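Local coordinates for T9SS C-terminal target domain-containing protein (Bacteroides cellulosilyticus, PDB 5JVK) that probably hydrolyses O-glycosidic bonds within carbohydrate chains, as a family 39 glycoside hydrolase from a gut symbiont, at residues L137-V142 / Y175-A180; I171-A176 / W218-E223; P186-P191 / N225-V230; G199-L204 / K238-T243; A268-V273 / D280-Y285. All coordinates share one frame; numbering follows the deposited sequence.

Contact 1 (L137-V142 / Y175-A180); sequences LAWEHV and YANAIA
The indole of Trp139 and the carboxamide of Asn177 meet nearly at right angles where helix 139-142, right after strand 132-138, meets the loop after strand 168-174 of the (beta/alpha)8 barrel. The amide plane stands 74° from the ring plane, so Asn177 presents its methylene and not its flat face. Its CB lies 3.6 Å from the centroid of the five-membered ring of Trp139, only 17° off the ring normal, a CH-pi contact over the face. In both residues CG is anti to the backbone N, which turns the two groups into each other. At the edge of the indole, near its plane, Tyr175 O lies 3.6 Å from Trp139 CE3. Asparagine suits this buried place because both ends of its amide find backbone partners. ND2 donates to Glu143 O while OD1 takes a weak bond of 3.5 Å from Ala180 N, drawing the loop back on itself. Trp139 NE1 also turns to Glu143, bonding to its OE1, so one residue gathers both N-H groups. Ala138 sits at the N-cap position of helix 139-142, and its O takes the first helical bond, from Val142 N. Beyond that turn, the extended chain of Glu140 crosses Ile179 about perpendicularly, the terminal methyl of Ile179 lying against CG and CD of the acid. There the contact thins toward the surface, and Ile179 CD1 stops 3.9 Å from Glu140 CD.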
# COMPACT_ATOMS: atom_id res chain seq x y z
N LEU A 137 -14.81 -4.74 8.23
CA LEU A 137 -15.82 -5.67 8.70
C LEU A 137 -16.82 -4.87 9.53
O LEU A 137 -16.45 -4.28 10.55
CB LEU A 137 -15.17 -6.79 9.53
CG LEU A 137 -16.04 -7.97 9.97
CD1 LEU A 137 -16.95 -7.61 11.13
CD2 LEU A 137 -16.84 -8.53 8.80
N ALA A 138 -18.07 -4.87 9.10
CA ALA A 138 -19.12 -4.12 9.77
C ALA A 138 -19.68 -4.93 10.94
O ALA A 138 -20.05 -6.09 10.77
CB ALA A 138 -20.23 -3.77 8.79
N TRP A 139 -19.73 -4.30 12.12
CA TRP A 139 -20.40 -4.85 13.30
C TRP A 139 -21.86 -5.21 12.97
O TRP A 139 -22.33 -6.29 13.33
CB TRP A 139 -20.33 -3.81 14.44
CG TRP A 139 -20.98 -4.16 15.75
CD1 TRP A 139 -21.39 -5.39 16.18
CD2 TRP A 139 -21.26 -3.25 16.83
NE1 TRP A 139 -21.93 -5.29 17.45
CE2 TRP A 139 -21.86 -3.99 17.86
CE3 TRP A 139 -21.06 -1.87 17.01
CZ2 TRP A 139 -22.26 -3.41 19.07
CZ3 TRP A 139 -21.47 -1.29 18.20
CH2 TRP A 139 -22.06 -2.06 19.22
N GLU A 140 -22.53 -4.30 12.27
CA GLU A 140 -23.87 -4.53 11.70
C GLU A 140 -24.02 -5.88 10.99
O GLU A 140 -24.98 -6.62 11.25
CB GLU A 140 -24.20 -3.39 10.72
CG GLU A 140 -25.62 -3.36 10.19
CD GLU A 140 -25.94 -2.06 9.46
OE1 GLU A 140 -25.75 -0.98 10.06
OE2 GLU A 140 -26.39 -2.13 8.30
N HIS A 141 -23.07 -6.21 10.12
CA HIS A 141 -23.10 -7.46 9.37
C HIS A 141 -22.75 -8.71 10.20
O HIS A 141 -23.25 -9.80 9.90
CB HIS A 141 -22.18 -7.38 8.14
CG HIS A 141 -22.60 -6.34 7.13
ND1 HIS A 141 -21.70 -5.70 6.31
CD2 HIS A 141 -23.82 -5.84 6.83
CE1 HIS A 141 -22.35 -4.85 5.54
NE2 HIS A 141 -23.64 -4.91 5.83
N VAL A 142 -21.92 -8.56 11.23
CA VAL A 142 -21.57 -9.69 12.12
C VAL A 142 -22.69 -10.03 13.12
O VAL A 142 -22.92 -11.21 13.39
CB VAL A 142 -20.19 -9.50 12.82
CG1 VAL A 142 -20.09 -10.24 14.15
CG2 VAL A 142 -19.09 -9.97 11.90
N TYR A 175 -18.09 0.62 12.82
CA TYR A 175 -19.36 1.26 12.45
C TYR A 175 -20.54 0.80 13.31
O TYR A 175 -20.61 -0.35 13.75
CB TYR A 175 -19.65 1.14 10.94
CG TYR A 175 -18.53 1.68 10.07
CD1 TYR A 175 -18.05 2.99 10.23
CD2 TYR A 175 -17.94 0.90 9.07
CE1 TYR A 175 -17.03 3.49 9.44
CE2 TYR A 175 -16.92 1.39 8.27
CZ TYR A 175 -16.47 2.69 8.45
OH TYR A 175 -15.46 3.18 7.66
N ALA A 176 -21.47 1.72 13.56
CA ALA A 176 -22.53 1.53 14.56
C ALA A 176 -23.57 0.49 14.15
O ALA A 176 -24.03 0.48 13.01
CB ALA A 176 -23.21 2.86 14.87
N ASN A 177 -23.91 -0.39 15.09
CA ASN A 177 -24.94 -1.41 14.92
C ASN A 177 -26.24 -0.98 15.62
O ASN A 177 -26.62 -1.53 16.66
CB ASN A 177 -24.42 -2.76 15.45
CG ASN A 177 -25.32 -3.94 15.10
OD1 ASN A 177 -26.27 -3.81 14.31
ND2 ASN A 177 -25.02 -5.09 15.67
N ALA A 178 -26.92 -0.00 15.02
CA ALA A 178 -28.18 0.53 15.56
C ALA A 178 -29.36 -0.46 15.45
O ALA A 178 -30.33 -0.34 16.19
CB ALA A 178 -28.53 1.84 14.87
N ILE A 179 -29.26 -1.41 14.52
CA ILE A 179 -30.30 -2.44 14.34
C ILE A 179 -30.39 -3.34 15.59
O ILE A 179 -31.48 -3.55 16.12
CB ILE A 179 -30.05 -3.30 13.07
CG1 ILE A 179 -30.18 -2.43 11.80
CG2 ILE A 179 -31.03 -4.47 12.98
CD1 ILE A 179 -29.57 -3.04 10.56
N ALA A 180 -29.25 -3.84 16.05
CA ALA A 180 -29.19 -4.69 17.24
C ALA A 180 -29.38 -3.90 18.54
O ALA A 180 -30.16 -4.32 19.40
CB ALA A 180 -27.87 -5.45 17.29

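Contact 2 (I171-A176 / W218-E223); sequences IVFGYA and WELWNE
Strands 168-174 and 217-220 run parallel as the third and fourth staves of the (beta/alpha)8 barrel, their short segments inclined by 32°. Glu219 lies between two rungs: its N donates almost straight to Ile171 O at 2.8 Å, and its O accepts from Phe173 N at the same length, nearly along the C=O axis. A third bond, Trp221 N to Phe173 O, comes from above the carbonyl plane at 2.6 Å. Ile171, Phe173, Trp218 and Leu220 share the outer face of the sheet, where Phe173 and Trp218 touch helix 194-211, and Ile171 CG2 packs 3.6 Å from Trp218 CZ3. On the other face Val172 lies alongside Glu219, whose carboxylate is paired with Arg134 in a salt bridge and also bonded to Ser286. Asn222, which also reaches Arg134, is followed by Glu223, consistent with the Asn-Glu pair after the fourth strand of clan GH-A hydrolases. Gly174 has backbone angles that suit only glycine, and a side chain would strike the Trp221 ring. Its CA instead makes a CH-pi contact, 3.9 Å from the centroid of the Trp221 six-membered ring. Past the strand ends, Asn222 ND2 gives a weak hydrogen bond of 3.3 Å to Tyr175 OH.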
# COMPACT_ATOMS: atom_id res chain seq x y z
N ILE A 171 -7.86 -6.67 9.76
CA ILE A 171 -9.30 -6.39 9.66
C ILE A 171 -9.69 -5.23 10.58
O ILE A 171 -9.44 -5.28 11.79
CB ILE A 171 -10.16 -7.63 10.02
CG1 ILE A 171 -9.78 -8.83 9.13
CG2 ILE A 171 -11.65 -7.33 9.92
CD1 ILE A 171 -10.13 -8.69 7.66
N VAL A 172 -10.29 -4.19 9.99
CA VAL A 172 -10.80 -3.05 10.76
C VAL A 172 -12.29 -3.26 11.06
O VAL A 172 -13.13 -3.30 10.16
CB VAL A 172 -10.49 -1.67 10.10
CG1 VAL A 172 -11.18 -1.47 8.75
CG2 VAL A 172 -10.84 -0.53 11.05
N PHE A 173 -12.59 -3.43 12.35
CA PHE A 173 -13.93 -3.76 12.84
C PHE A 173 -14.61 -2.51 13.38
O PHE A 173 -14.04 -1.82 14.23
CB PHE A 173 -13.83 -4.80 13.96
CG PHE A 173 -15.15 -5.21 14.54
CD1 PHE A 173 -15.88 -6.24 13.97
CD2 PHE A 173 -15.67 -4.58 15.67
CE1 PHE A 173 -17.10 -6.63 14.49
CE2 PHE A 173 -16.89 -4.96 16.20
CZ PHE A 173 -17.61 -5.99 15.61
N GLY A 174 -15.83 -2.23 12.92
CA GLY A 174 -16.60 -1.14 13.51
C GLY A 174 -17.83 -0.68 12.75
O GLY A 174 -18.50 -1.49 12.11
N TYR A 175 -18.09 0.62 12.82
CA TYR A 175 -19.36 1.26 12.45
C TYR A 175 -20.54 0.80 13.31
O TYR A 175 -20.61 -0.35 13.75
CB TYR A 175 -19.65 1.14 10.94
CG TYR A 175 -18.53 1.68 10.07
CD1 TYR A 175 -18.05 2.99 10.23
CD2 TYR A 175 -17.94 0.90 9.07
CE1 TYR A 175 -17.03 3.49 9.44
CE2 TYR A 175 -16.92 1.39 8.27
CZ TYR A 175 -16.47 2.69 8.45
OH TYR A 175 -15.46 3.18 7.66
N ALA A 176 -21.47 1.72 13.56
CA ALA A 176 -22.53 1.53 14.56
C ALA A 176 -23.57 0.49 14.15
O ALA A 176 -24.03 0.48 13.01
CB ALA A 176 -23.21 2.86 14.87
N TRP A 218 -6.24 -7.05 14.38
CA TRP A 218 -7.61 -6.53 14.45
C TRP A 218 -7.58 -5.08 14.89
O TRP A 218 -7.01 -4.76 15.94
CB TRP A 218 -8.44 -7.35 15.43
CG TRP A 218 -8.69 -8.76 14.98
CD1 TRP A 218 -7.93 -9.86 15.27
CD2 TRP A 218 -9.79 -9.23 14.18
NE1 TRP A 218 -8.48 -10.98 14.69
CE2 TRP A 218 -9.62 -10.63 14.02
CE3 TRP A 218 -10.89 -8.61 13.59
CZ2 TRP A 218 -10.52 -11.41 13.28
CZ3 TRP A 218 -11.79 -9.39 12.85
CH2 TRP A 218 -11.59 -10.78 12.71
N GLU A 219 -8.19 -4.21 14.09
CA GLU A 219 -8.19 -2.76 14.32
C GLU A 219 -9.58 -2.33 14.76
O GLU A 219 -10.56 -2.55 14.05
CB GLU A 219 -7.78 -2.03 13.04
CG GLU A 219 -7.54 -0.53 13.20
CD GLU A 219 -7.11 0.15 11.91
OE1 GLU A 219 -7.33 -0.43 10.82
OE2 GLU A 219 -6.56 1.27 11.97
N LEU A 220 -9.68 -1.72 15.94
CA LEU A 220 -10.97 -1.32 16.51
C LEU A 220 -11.38 0.04 15.96
O LEU A 220 -10.86 1.08 16.38
CB LEU A 220 -10.90 -1.35 18.05
CG LEU A 220 -12.20 -1.23 18.88
CD1 LEU A 220 -12.85 0.14 18.75
CD2 LEU A 220 -13.20 -2.32 18.51
N TRP A 221 -12.32 0.02 15.02
CA TRP A 221 -13.00 1.20 14.46
C TRP A 221 -12.12 1.97 13.46
O TRP A 221 -10.92 2.12 13.68
CB TRP A 221 -13.51 2.15 15.57
CG TRP A 221 -14.89 2.66 15.31
CD1 TRP A 221 -15.24 3.78 14.62
CD2 TRP A 221 -16.12 2.06 15.74
NE1 TRP A 221 -16.61 3.92 14.59
CE2 TRP A 221 -17.17 2.88 15.27
CE3 TRP A 221 -16.43 0.90 16.47
CZ2 TRP A 221 -18.52 2.58 15.51
CZ3 TRP A 221 -17.77 0.61 16.71
CH2 TRP A 221 -18.80 1.44 16.23
N ASN A 222 -12.73 2.43 12.38
CA ASN A 222 -12.04 3.22 11.36
C ASN A 222 -12.33 4.71 11.54
O ASN A 222 -13.48 5.14 11.38
CB ASN A 222 -12.46 2.79 9.96
CG ASN A 222 -11.73 3.55 8.87
OD1 ASN A 222 -10.55 3.33 8.63
ND2 ASN A 222 -12.42 4.47 8.22
N GLU A 223 -11.30 5.48 11.87
CA GLU A 223 -11.37 6.93 12.04
C GLU A 223 -12.51 7.43 12.95
O GLU A 223 -13.39 8.18 12.50
CB GLU A 223 -11.44 7.61 10.66
CG GLU A 223 -10.26 7.27 9.76
CD GLU A 223 -10.18 8.14 8.52
OE1 GLU A 223 -11.21 8.72 8.12
OE2 GLU A 223 -9.08 8.23 7.94

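Contact 3 (P186-P191 / N225-V230); sequences PTIPFP and NYADPV
Two loops at the C-terminal rim of the (beta/alpha)8 barrel, one after strand 168-174 and one after strand 217-220, meet here through a pair of CH-pi contacts. The first loop folds at Pro189 into an inverse gamma turn, closed by a weak 2.8 Å bond from Phe190 N to Ile188 O. Proline fits the centre of such a turn because its ring restricts phi, and that ring also offers an apolar CH surface. Its CG stands 4.1 Å from the centroid of the Tyr226 ring, just 4° off the normal. Phe190, with CG anti to the backbone N, sends its ring over to Ala227, whose CB sits over the centre at 3.8 Å from the centroid. The opposite face of that ring carries Pro191 CD, so the phenyl is sandwiched between a methyl and a pyrrolidine. The small methyl of alanine fits against the ring centre. Ile188 CD1 also reaches Ala227, 3.9 Å from its CA. Tyr226 is held at its tip as well, its OH accepting from Trp221 NE1. Just beyond, Asp228 N-caps helix 229-247, its OD2 accepting weakly from Val230 N at 3.1 Å.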
# COMPACT_ATOMS: atom_id res chain seq x y z
N PRO A 186 -26.56 7.21 21.80
CA PRO A 186 -27.30 8.46 22.07
C PRO A 186 -26.62 9.74 21.56
O PRO A 186 -27.28 10.55 20.91
CB PRO A 186 -27.42 8.48 23.60
CG PRO A 186 -26.32 7.62 24.10
CD PRO A 186 -26.10 6.57 23.05
N THR A 187 -25.33 9.91 21.86
CA THR A 187 -24.60 11.14 21.54
C THR A 187 -23.90 11.10 20.17
O THR A 187 -23.93 12.08 19.44
CB THR A 187 -23.54 11.46 22.62
OG1 THR A 187 -22.78 10.28 22.92
CG2 THR A 187 -24.20 11.96 23.89
N ILE A 188 -23.29 9.96 19.84
CA ILE A 188 -22.42 9.82 18.65
C ILE A 188 -22.59 8.45 17.99
O ILE A 188 -23.08 7.52 18.64
CB ILE A 188 -20.93 10.04 19.02
CG1 ILE A 188 -20.53 9.17 20.22
CG2 ILE A 188 -20.67 11.51 19.33
CD1 ILE A 188 -19.05 9.25 20.57
N PRO A 189 -22.18 8.30 16.71
CA PRO A 189 -22.22 6.97 16.07
C PRO A 189 -21.06 6.08 16.53
O PRO A 189 -20.16 5.74 15.74
CB PRO A 189 -22.17 7.31 14.57
CG PRO A 189 -21.40 8.58 14.50
CD PRO A 189 -21.71 9.34 15.77
N PHE A 190 -21.10 5.70 17.80
CA PHE A 190 -20.01 5.00 18.49
C PHE A 190 -20.56 4.55 19.85
O PHE A 190 -21.18 5.36 20.54
CB PHE A 190 -18.81 5.94 18.67
CG PHE A 190 -17.57 5.26 19.19
CD1 PHE A 190 -16.65 4.70 18.31
CD2 PHE A 190 -17.31 5.20 20.56
CE1 PHE A 190 -15.50 4.09 18.78
CE2 PHE A 190 -16.16 4.59 21.04
CZ PHE A 190 -15.25 4.03 20.15
N PRO A 191 -20.36 3.27 20.23
CA PRO A 191 -21.03 2.75 21.44
C PRO A 191 -20.56 3.41 22.74
O PRO A 191 -19.40 3.26 23.12
CB PRO A 191 -20.67 1.26 21.42
CG PRO A 191 -19.38 1.19 20.68
CD PRO A 191 -19.49 2.25 19.62
N ASN A 225 -13.16 9.92 14.82
CA ASN A 225 -12.82 11.31 15.14
C ASN A 225 -13.91 11.93 16.03
O ASN A 225 -13.62 12.68 16.96
CB ASN A 225 -12.66 12.13 13.86
CG ASN A 225 -11.45 11.69 13.04
OD1 ASN A 225 -11.59 11.17 11.93
ND2 ASN A 225 -10.27 11.91 13.58
N TYR A 226 -15.16 11.62 15.69
CA TYR A 226 -16.33 11.87 16.55
C TYR A 226 -16.20 11.39 18.02
O TYR A 226 -16.76 12.02 18.92
CB TYR A 226 -17.62 11.30 15.92
CG TYR A 226 -17.46 9.98 15.18
CD1 TYR A 226 -17.37 8.77 15.87
CD2 TYR A 226 -17.40 9.94 13.78
CE1 TYR A 226 -17.22 7.57 15.20
CE2 TYR A 226 -17.25 8.74 13.10
CZ TYR A 226 -17.16 7.56 13.81
OH TYR A 226 -17.02 6.37 13.14
N ALA A 227 -15.48 10.28 18.24
CA ALA A 227 -15.26 9.74 19.59
C ALA A 227 -14.02 10.33 20.26
O ALA A 227 -12.92 10.27 19.69
CB ALA A 227 -15.15 8.23 19.54
N ASP A 228 -14.19 10.88 21.46
CA ASP A 228 -13.07 11.38 22.27
C ASP A 228 -12.19 10.21 22.74
O ASP A 228 -12.72 9.17 23.13
CB ASP A 228 -13.60 12.16 23.49
CG ASP A 228 -12.48 12.75 24.34
OD1 ASP A 228 -11.90 13.78 23.94
OD2 ASP A 228 -12.19 12.19 25.42
N PRO A 229 -10.85 10.37 22.68
CA PRO A 229 -9.93 9.32 23.14
C PRO A 229 -10.18 8.81 24.58
O PRO A 229 -10.26 7.60 24.79
CB PRO A 229 -8.56 9.98 23.04
CG PRO A 229 -8.70 10.95 21.92
CD PRO A 229 -10.12 11.44 21.97
N VAL A 230 -10.30 9.73 25.53
CA VAL A 230 -10.40 9.37 26.95
C VAL A 230 -11.84 9.08 27.39
O VAL A 230 -12.09 8.09 28.06
CB VAL A 230 -9.78 10.47 27.85
CG1 VAL A 230 -9.87 10.09 29.33
CG2 VAL A 230 -8.33 10.72 27.45

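Contact 4 (G199-L204 / K238-T243); sequences GCANAL and KVVYPT
Helices 194-211 and 229-247, consecutive outer helices of the (beta/alpha)8 barrel, pack almost parallel here, their local axes 8.4 Å apart and inclined at -27°. Apolar contacts carry most of the interface. Ala201, pointing at the other helix, is small enough to let the backbones approach: its CB lies 3.7 Å from Val240 CA and is ringed by Val239 CG1, Val240 CG2 and Thr243 CB. Val240 divides its two methyls between partners. CG2, beside its own backbone N, leans on Ala201, while CG1, anti to that N, meets Leu204 CD2 at 3.7 Å, the two side chains crossing at about a right angle. Leu204 and Val240 both also touch Leu220 of strand 217-220, so this layer joins the helix pair to the barrel wall. The polar contribution comes from within helix 229-247. Pro242 has no N-H to give to the turn before it, and the helix kinks there. Next to it, Thr243 turns OG1 back along the helix to donate to Val239 O at 2.5 Å, approaching from above the carbonyl plane. Threonine thus spends its hydroxyl on its own helix and can still show a side-chain surface to Ala201, with OG1 3.6 Å from Ala201 CB. Its other branch meets a polar tip without a hydrogen bond, Thr243 CG2 lying 3.3 Å from Asn202 OD1.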
# COMPACT_ATOMS: atom_id res chain seq x y z
N GLY A 199 -21.83 -5.45 23.77
CA GLY A 199 -22.25 -6.01 22.49
C GLY A 199 -21.19 -5.93 21.41
O GLY A 199 -21.03 -6.87 20.63
N CYS A 200 -20.48 -4.81 21.37
CA CYS A 200 -19.35 -4.61 20.45
C CYS A 200 -18.20 -5.56 20.77
O CYS A 200 -17.63 -6.17 19.86
CB CYS A 200 -18.85 -3.16 20.53
SG CYS A 200 -17.65 -2.68 19.27
N ALA A 201 -17.88 -5.68 22.06
CA ALA A 201 -16.81 -6.57 22.53
C ALA A 201 -17.06 -8.04 22.21
O ALA A 201 -16.17 -8.73 21.74
CB ALA A 201 -16.60 -6.38 24.02
N ASN A 202 -18.28 -8.50 22.48
CA ASN A 202 -18.66 -9.89 22.20
C ASN A 202 -18.83 -10.18 20.71
O ASN A 202 -18.64 -11.32 20.28
CB ASN A 202 -19.94 -10.28 22.96
CG ASN A 202 -19.75 -10.28 24.47
OD1 ASN A 202 -18.70 -10.68 24.98
ND2 ASN A 202 -20.77 -9.85 25.20
N ALA A 203 -19.19 -9.15 19.93
CA ALA A 203 -19.30 -9.29 18.47
C ALA A 203 -17.93 -9.48 17.81
O ALA A 203 -17.77 -10.33 16.93
CB ALA A 203 -20.00 -8.08 17.87
N LEU A 204 -16.95 -8.67 18.22
CA LEU A 204 -15.57 -8.81 17.75
C LEU A 204 -14.95 -10.11 18.25
O LEU A 204 -14.26 -10.80 17.49
CB LEU A 204 -14.71 -7.61 18.19
CG LEU A 204 -13.22 -7.62 17.83
CD1 LEU A 204 -13.01 -7.81 16.33
CD2 LEU A 204 -12.55 -6.34 18.30
N LYS A 238 -11.60 -0.62 27.09
CA LYS A 238 -11.44 -1.35 28.36
C LYS A 238 -12.32 -2.61 28.48
O LYS A 238 -11.98 -3.52 29.22
CB LYS A 238 -11.69 -0.43 29.57
CG LYS A 238 -10.51 0.46 29.90
CD LYS A 238 -10.83 1.46 31.01
CE LYS A 238 -9.56 2.13 31.52
NZ LYS A 238 -9.84 3.30 32.39
N VAL A 239 -13.45 -2.62 27.77
CA VAL A 239 -14.32 -3.80 27.68
C VAL A 239 -13.85 -4.73 26.56
O VAL A 239 -13.75 -5.94 26.76
CB VAL A 239 -15.80 -3.40 27.46
CG1 VAL A 239 -16.70 -4.63 27.38
CG2 VAL A 239 -16.28 -2.47 28.58
N VAL A 240 -13.57 -4.17 25.38
CA VAL A 240 -13.20 -4.96 24.19
C VAL A 240 -11.88 -5.73 24.34
O VAL A 240 -11.80 -6.89 23.95
CB VAL A 240 -13.15 -4.07 22.91
CG1 VAL A 240 -12.54 -4.81 21.72
CG2 VAL A 240 -14.55 -3.60 22.54
N TYR A 241 -10.86 -5.08 24.90
CA TYR A 241 -9.52 -5.69 24.98
C TYR A 241 -9.48 -7.01 25.77
O TYR A 241 -9.00 -8.01 25.24
CB TYR A 241 -8.48 -4.69 25.50
CG TYR A 241 -7.06 -5.22 25.51
CD1 TYR A 241 -6.30 -5.27 24.34
CD2 TYR A 241 -6.48 -5.69 26.69
CE1 TYR A 241 -5.00 -5.76 24.35
CE2 TYR A 241 -5.18 -6.18 26.71
CZ TYR A 241 -4.44 -6.21 25.54
OH TYR A 241 -3.16 -6.69 25.56
N PRO A 242 -9.97 -7.02 27.03
CA PRO A 242 -9.99 -8.30 27.76
C PRO A 242 -10.93 -9.35 27.16
O PRO A 242 -10.59 -10.53 27.15
CB PRO A 242 -10.43 -7.90 29.18
CG PRO A 242 -11.15 -6.62 29.00
CD PRO A 242 -10.45 -5.91 27.88
N THR A 243 -12.10 -8.92 26.68
CA THR A 243 -13.07 -9.82 26.02
C THR A 243 -12.47 -10.54 24.81
O THR A 243 -12.69 -11.74 24.63
CB THR A 243 -14.32 -9.05 25.53
OG1 THR A 243 -14.83 -8.23 26.59
CG2 THR A 243 -15.42 -10.01 25.09

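Contact 5 (A268-V273 / D280-Y285); sequences AFIIPV and DFQDGY
Ile270 lies across the aromatic face of Tyr285, and its carbons spread over the ring. CB sits squarely over the middle, 3.8 Å from the ring centroid and 5° off the normal, a CH-pi contact. CG2, in the crowded position between backbone N and carbonyl carbon, reaches toward the hydroxyl end, 3.8 Å from Tyr285 CZ. CG1, anti to the backbone N, moves the other way and lies 3.6 Å from Tyr285 CE2. A chi2 of 68° then bends CD1 back onto the ring, where it comes to 3.4 Å from Tyr285 CD2 and also borders the amide end of Gln282. Branching at CB lets isoleucine set CB, CG1 and CG2 all against the face. These residues belong to the beta-alpha-beta unit of the (beta/alpha)8 barrel made by strand 252-255, helix 270-275 and strand 284-287, and the contact presses the helix onto the strand that follows it. The crowded rotamer of Tyr285, its CG between backbone N and carbonyl carbon (chi1 69°), turns its ring toward the helix. Phe269 comes in beside them, its CE2 4.4 Å from Tyr285 CB. Val273, one helical turn on from Ile270, meets Gln282 tip to tip with CG1, while its CG2 stands 4.0 Å above the plane of the Phe269 ring.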
# COMPACT_ATOMS: atom_id res chain seq x y z
N ALA A 268 -2.15 12.54 18.64
CA ALA A 268 -3.40 13.15 19.11
C ALA A 268 -4.37 12.15 19.74
O ALA A 268 -5.18 12.54 20.58
CB ALA A 268 -4.09 13.90 17.98
N PHE A 269 -4.30 10.87 19.34
CA PHE A 269 -5.11 9.81 19.96
C PHE A 269 -4.39 9.16 21.14
O PHE A 269 -4.96 9.02 22.21
CB PHE A 269 -5.49 8.73 18.94
CG PHE A 269 -6.09 7.50 19.58
CD1 PHE A 269 -7.45 7.45 19.88
CD2 PHE A 269 -5.30 6.39 19.89
CE1 PHE A 269 -8.01 6.33 20.48
CE2 PHE A 269 -5.85 5.27 20.49
CZ PHE A 269 -7.21 5.23 20.79
N ILE A 270 -3.14 8.75 20.92
CA ILE A 270 -2.41 7.93 21.89
C ILE A 270 -2.01 8.69 23.16
O ILE A 270 -2.10 8.14 24.26
CB ILE A 270 -1.19 7.21 21.24
CG1 ILE A 270 -0.71 6.03 22.11
CG2 ILE A 270 -0.03 8.17 20.97
CD1 ILE A 270 -1.69 4.87 22.19
N ILE A 271 -1.58 9.95 23.03
CA ILE A 271 -1.09 10.73 24.18
C ILE A 271 -2.18 10.95 25.26
O ILE A 271 -1.90 10.75 26.44
CB ILE A 271 -0.41 12.06 23.75
CG1 ILE A 271 0.89 11.76 22.99
CG2 ILE A 271 -0.13 12.96 24.96
CD1 ILE A 271 1.53 12.96 22.33
N PRO A 272 -3.41 11.36 24.87
CA PRO A 272 -4.50 11.41 25.86
C PRO A 272 -4.80 10.07 26.54
O PRO A 272 -5.12 10.05 27.73
CB PRO A 272 -5.71 11.86 25.04
CG PRO A 272 -5.14 12.59 23.87
CD PRO A 272 -3.79 12.00 23.60
N VAL A 273 -4.71 8.98 25.78
CA VAL A 273 -4.98 7.63 26.29
C VAL A 273 -3.90 7.19 27.27
O VAL A 273 -4.21 6.58 28.29
CB VAL A 273 -5.12 6.61 25.13
CG1 VAL A 273 -5.23 5.18 25.65
CG2 VAL A 273 -6.33 6.94 24.26
N ASP A 280 -2.21 -0.21 28.90
CA ASP A 280 -2.36 -1.68 28.94
C ASP A 280 -3.50 -2.24 28.11
O ASP A 280 -3.50 -3.44 27.80
CB ASP A 280 -2.53 -2.18 30.39
CG ASP A 280 -1.28 -2.02 31.22
OD1 ASP A 280 -0.19 -2.41 30.75
OD2 ASP A 280 -1.39 -1.51 32.35
N PHE A 281 -4.47 -1.41 27.74
CA PHE A 281 -5.67 -1.87 27.03
C PHE A 281 -5.53 -1.94 25.50
O PHE A 281 -6.53 -2.07 24.79
CB PHE A 281 -6.88 -1.02 27.46
CG PHE A 281 -7.14 -1.09 28.94
CD1 PHE A 281 -7.85 -2.16 29.49
CD2 PHE A 281 -6.65 -0.11 29.79
CE1 PHE A 281 -8.08 -2.23 30.86
CE2 PHE A 281 -6.87 -0.18 31.16
CZ PHE A 281 -7.59 -1.24 31.70
N GLN A 282 -4.29 -1.86 25.00
CA GLN A 282 -3.97 -2.16 23.61
C GLN A 282 -2.66 -2.94 23.49
O GLN A 282 -1.83 -2.93 24.41
CB GLN A 282 -3.81 -0.89 22.77
CG GLN A 282 -4.76 0.25 23.09
CD GLN A 282 -4.10 1.42 23.80
OE1 GLN A 282 -3.32 1.24 24.74
NE2 GLN A 282 -4.42 2.62 23.34
N ASP A 283 -2.50 -3.60 22.35
CA ASP A 283 -1.20 -4.12 21.90
C ASP A 283 -0.51 -3.12 20.97
O ASP A 283 0.71 -3.12 20.84
CB ASP A 283 -1.40 -5.47 21.20
CG ASP A 283 -2.13 -6.48 22.07
OD1 ASP A 283 -1.81 -6.58 23.27
OD2 ASP A 283 -3.02 -7.17 21.54
N GLY A 284 -1.30 -2.29 20.30
CA GLY A 284 -0.77 -1.21 19.47
C GLY A 284 -1.85 -0.22 19.08
O GLY A 284 -3.02 -0.41 19.43
N TYR A 285 -1.46 0.84 18.38
CA TYR A 285 -2.41 1.81 17.83
C TYR A 285 -2.08 2.11 16.38
O TYR A 285 -1.00 1.77 15.90
CB TYR A 285 -2.44 3.10 18.66
CG TYR A 285 -1.19 3.97 18.59
CD1 TYR A 285 -1.11 5.06 17.71
CD2 TYR A 285 -0.09 3.71 19.41
CE1 TYR A 285 0.03 5.85 17.65
CE2 TYR A 285 1.05 4.50 19.35
CZ TYR A 285 1.11 5.56 18.47
OH TYR A 285 2.24 6.33 18.42

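In the fold
From the N terminus, contact 1 is the first to close, tying the end of strand 132-138 to the loop after strand 168-174. Contact 2 begins before that loop is finished, sharing Tyr175 and Ala176 with contact 1, and joins strand 168-174 to strand 217-220. Contacts 3 and 4 open within the span of contact 2 but close beyond it, so both cross it; they also cross each other, binding rim loops and outer helices 194-211 and 229-247 respectively. Contact 5 follows in series, a short closure between helix 270-275 and strand 284-287. Pro229 packing on Pro272 joins it to contact 3, and the Tyr241 to Asp283 hydrogen bond to contact 4.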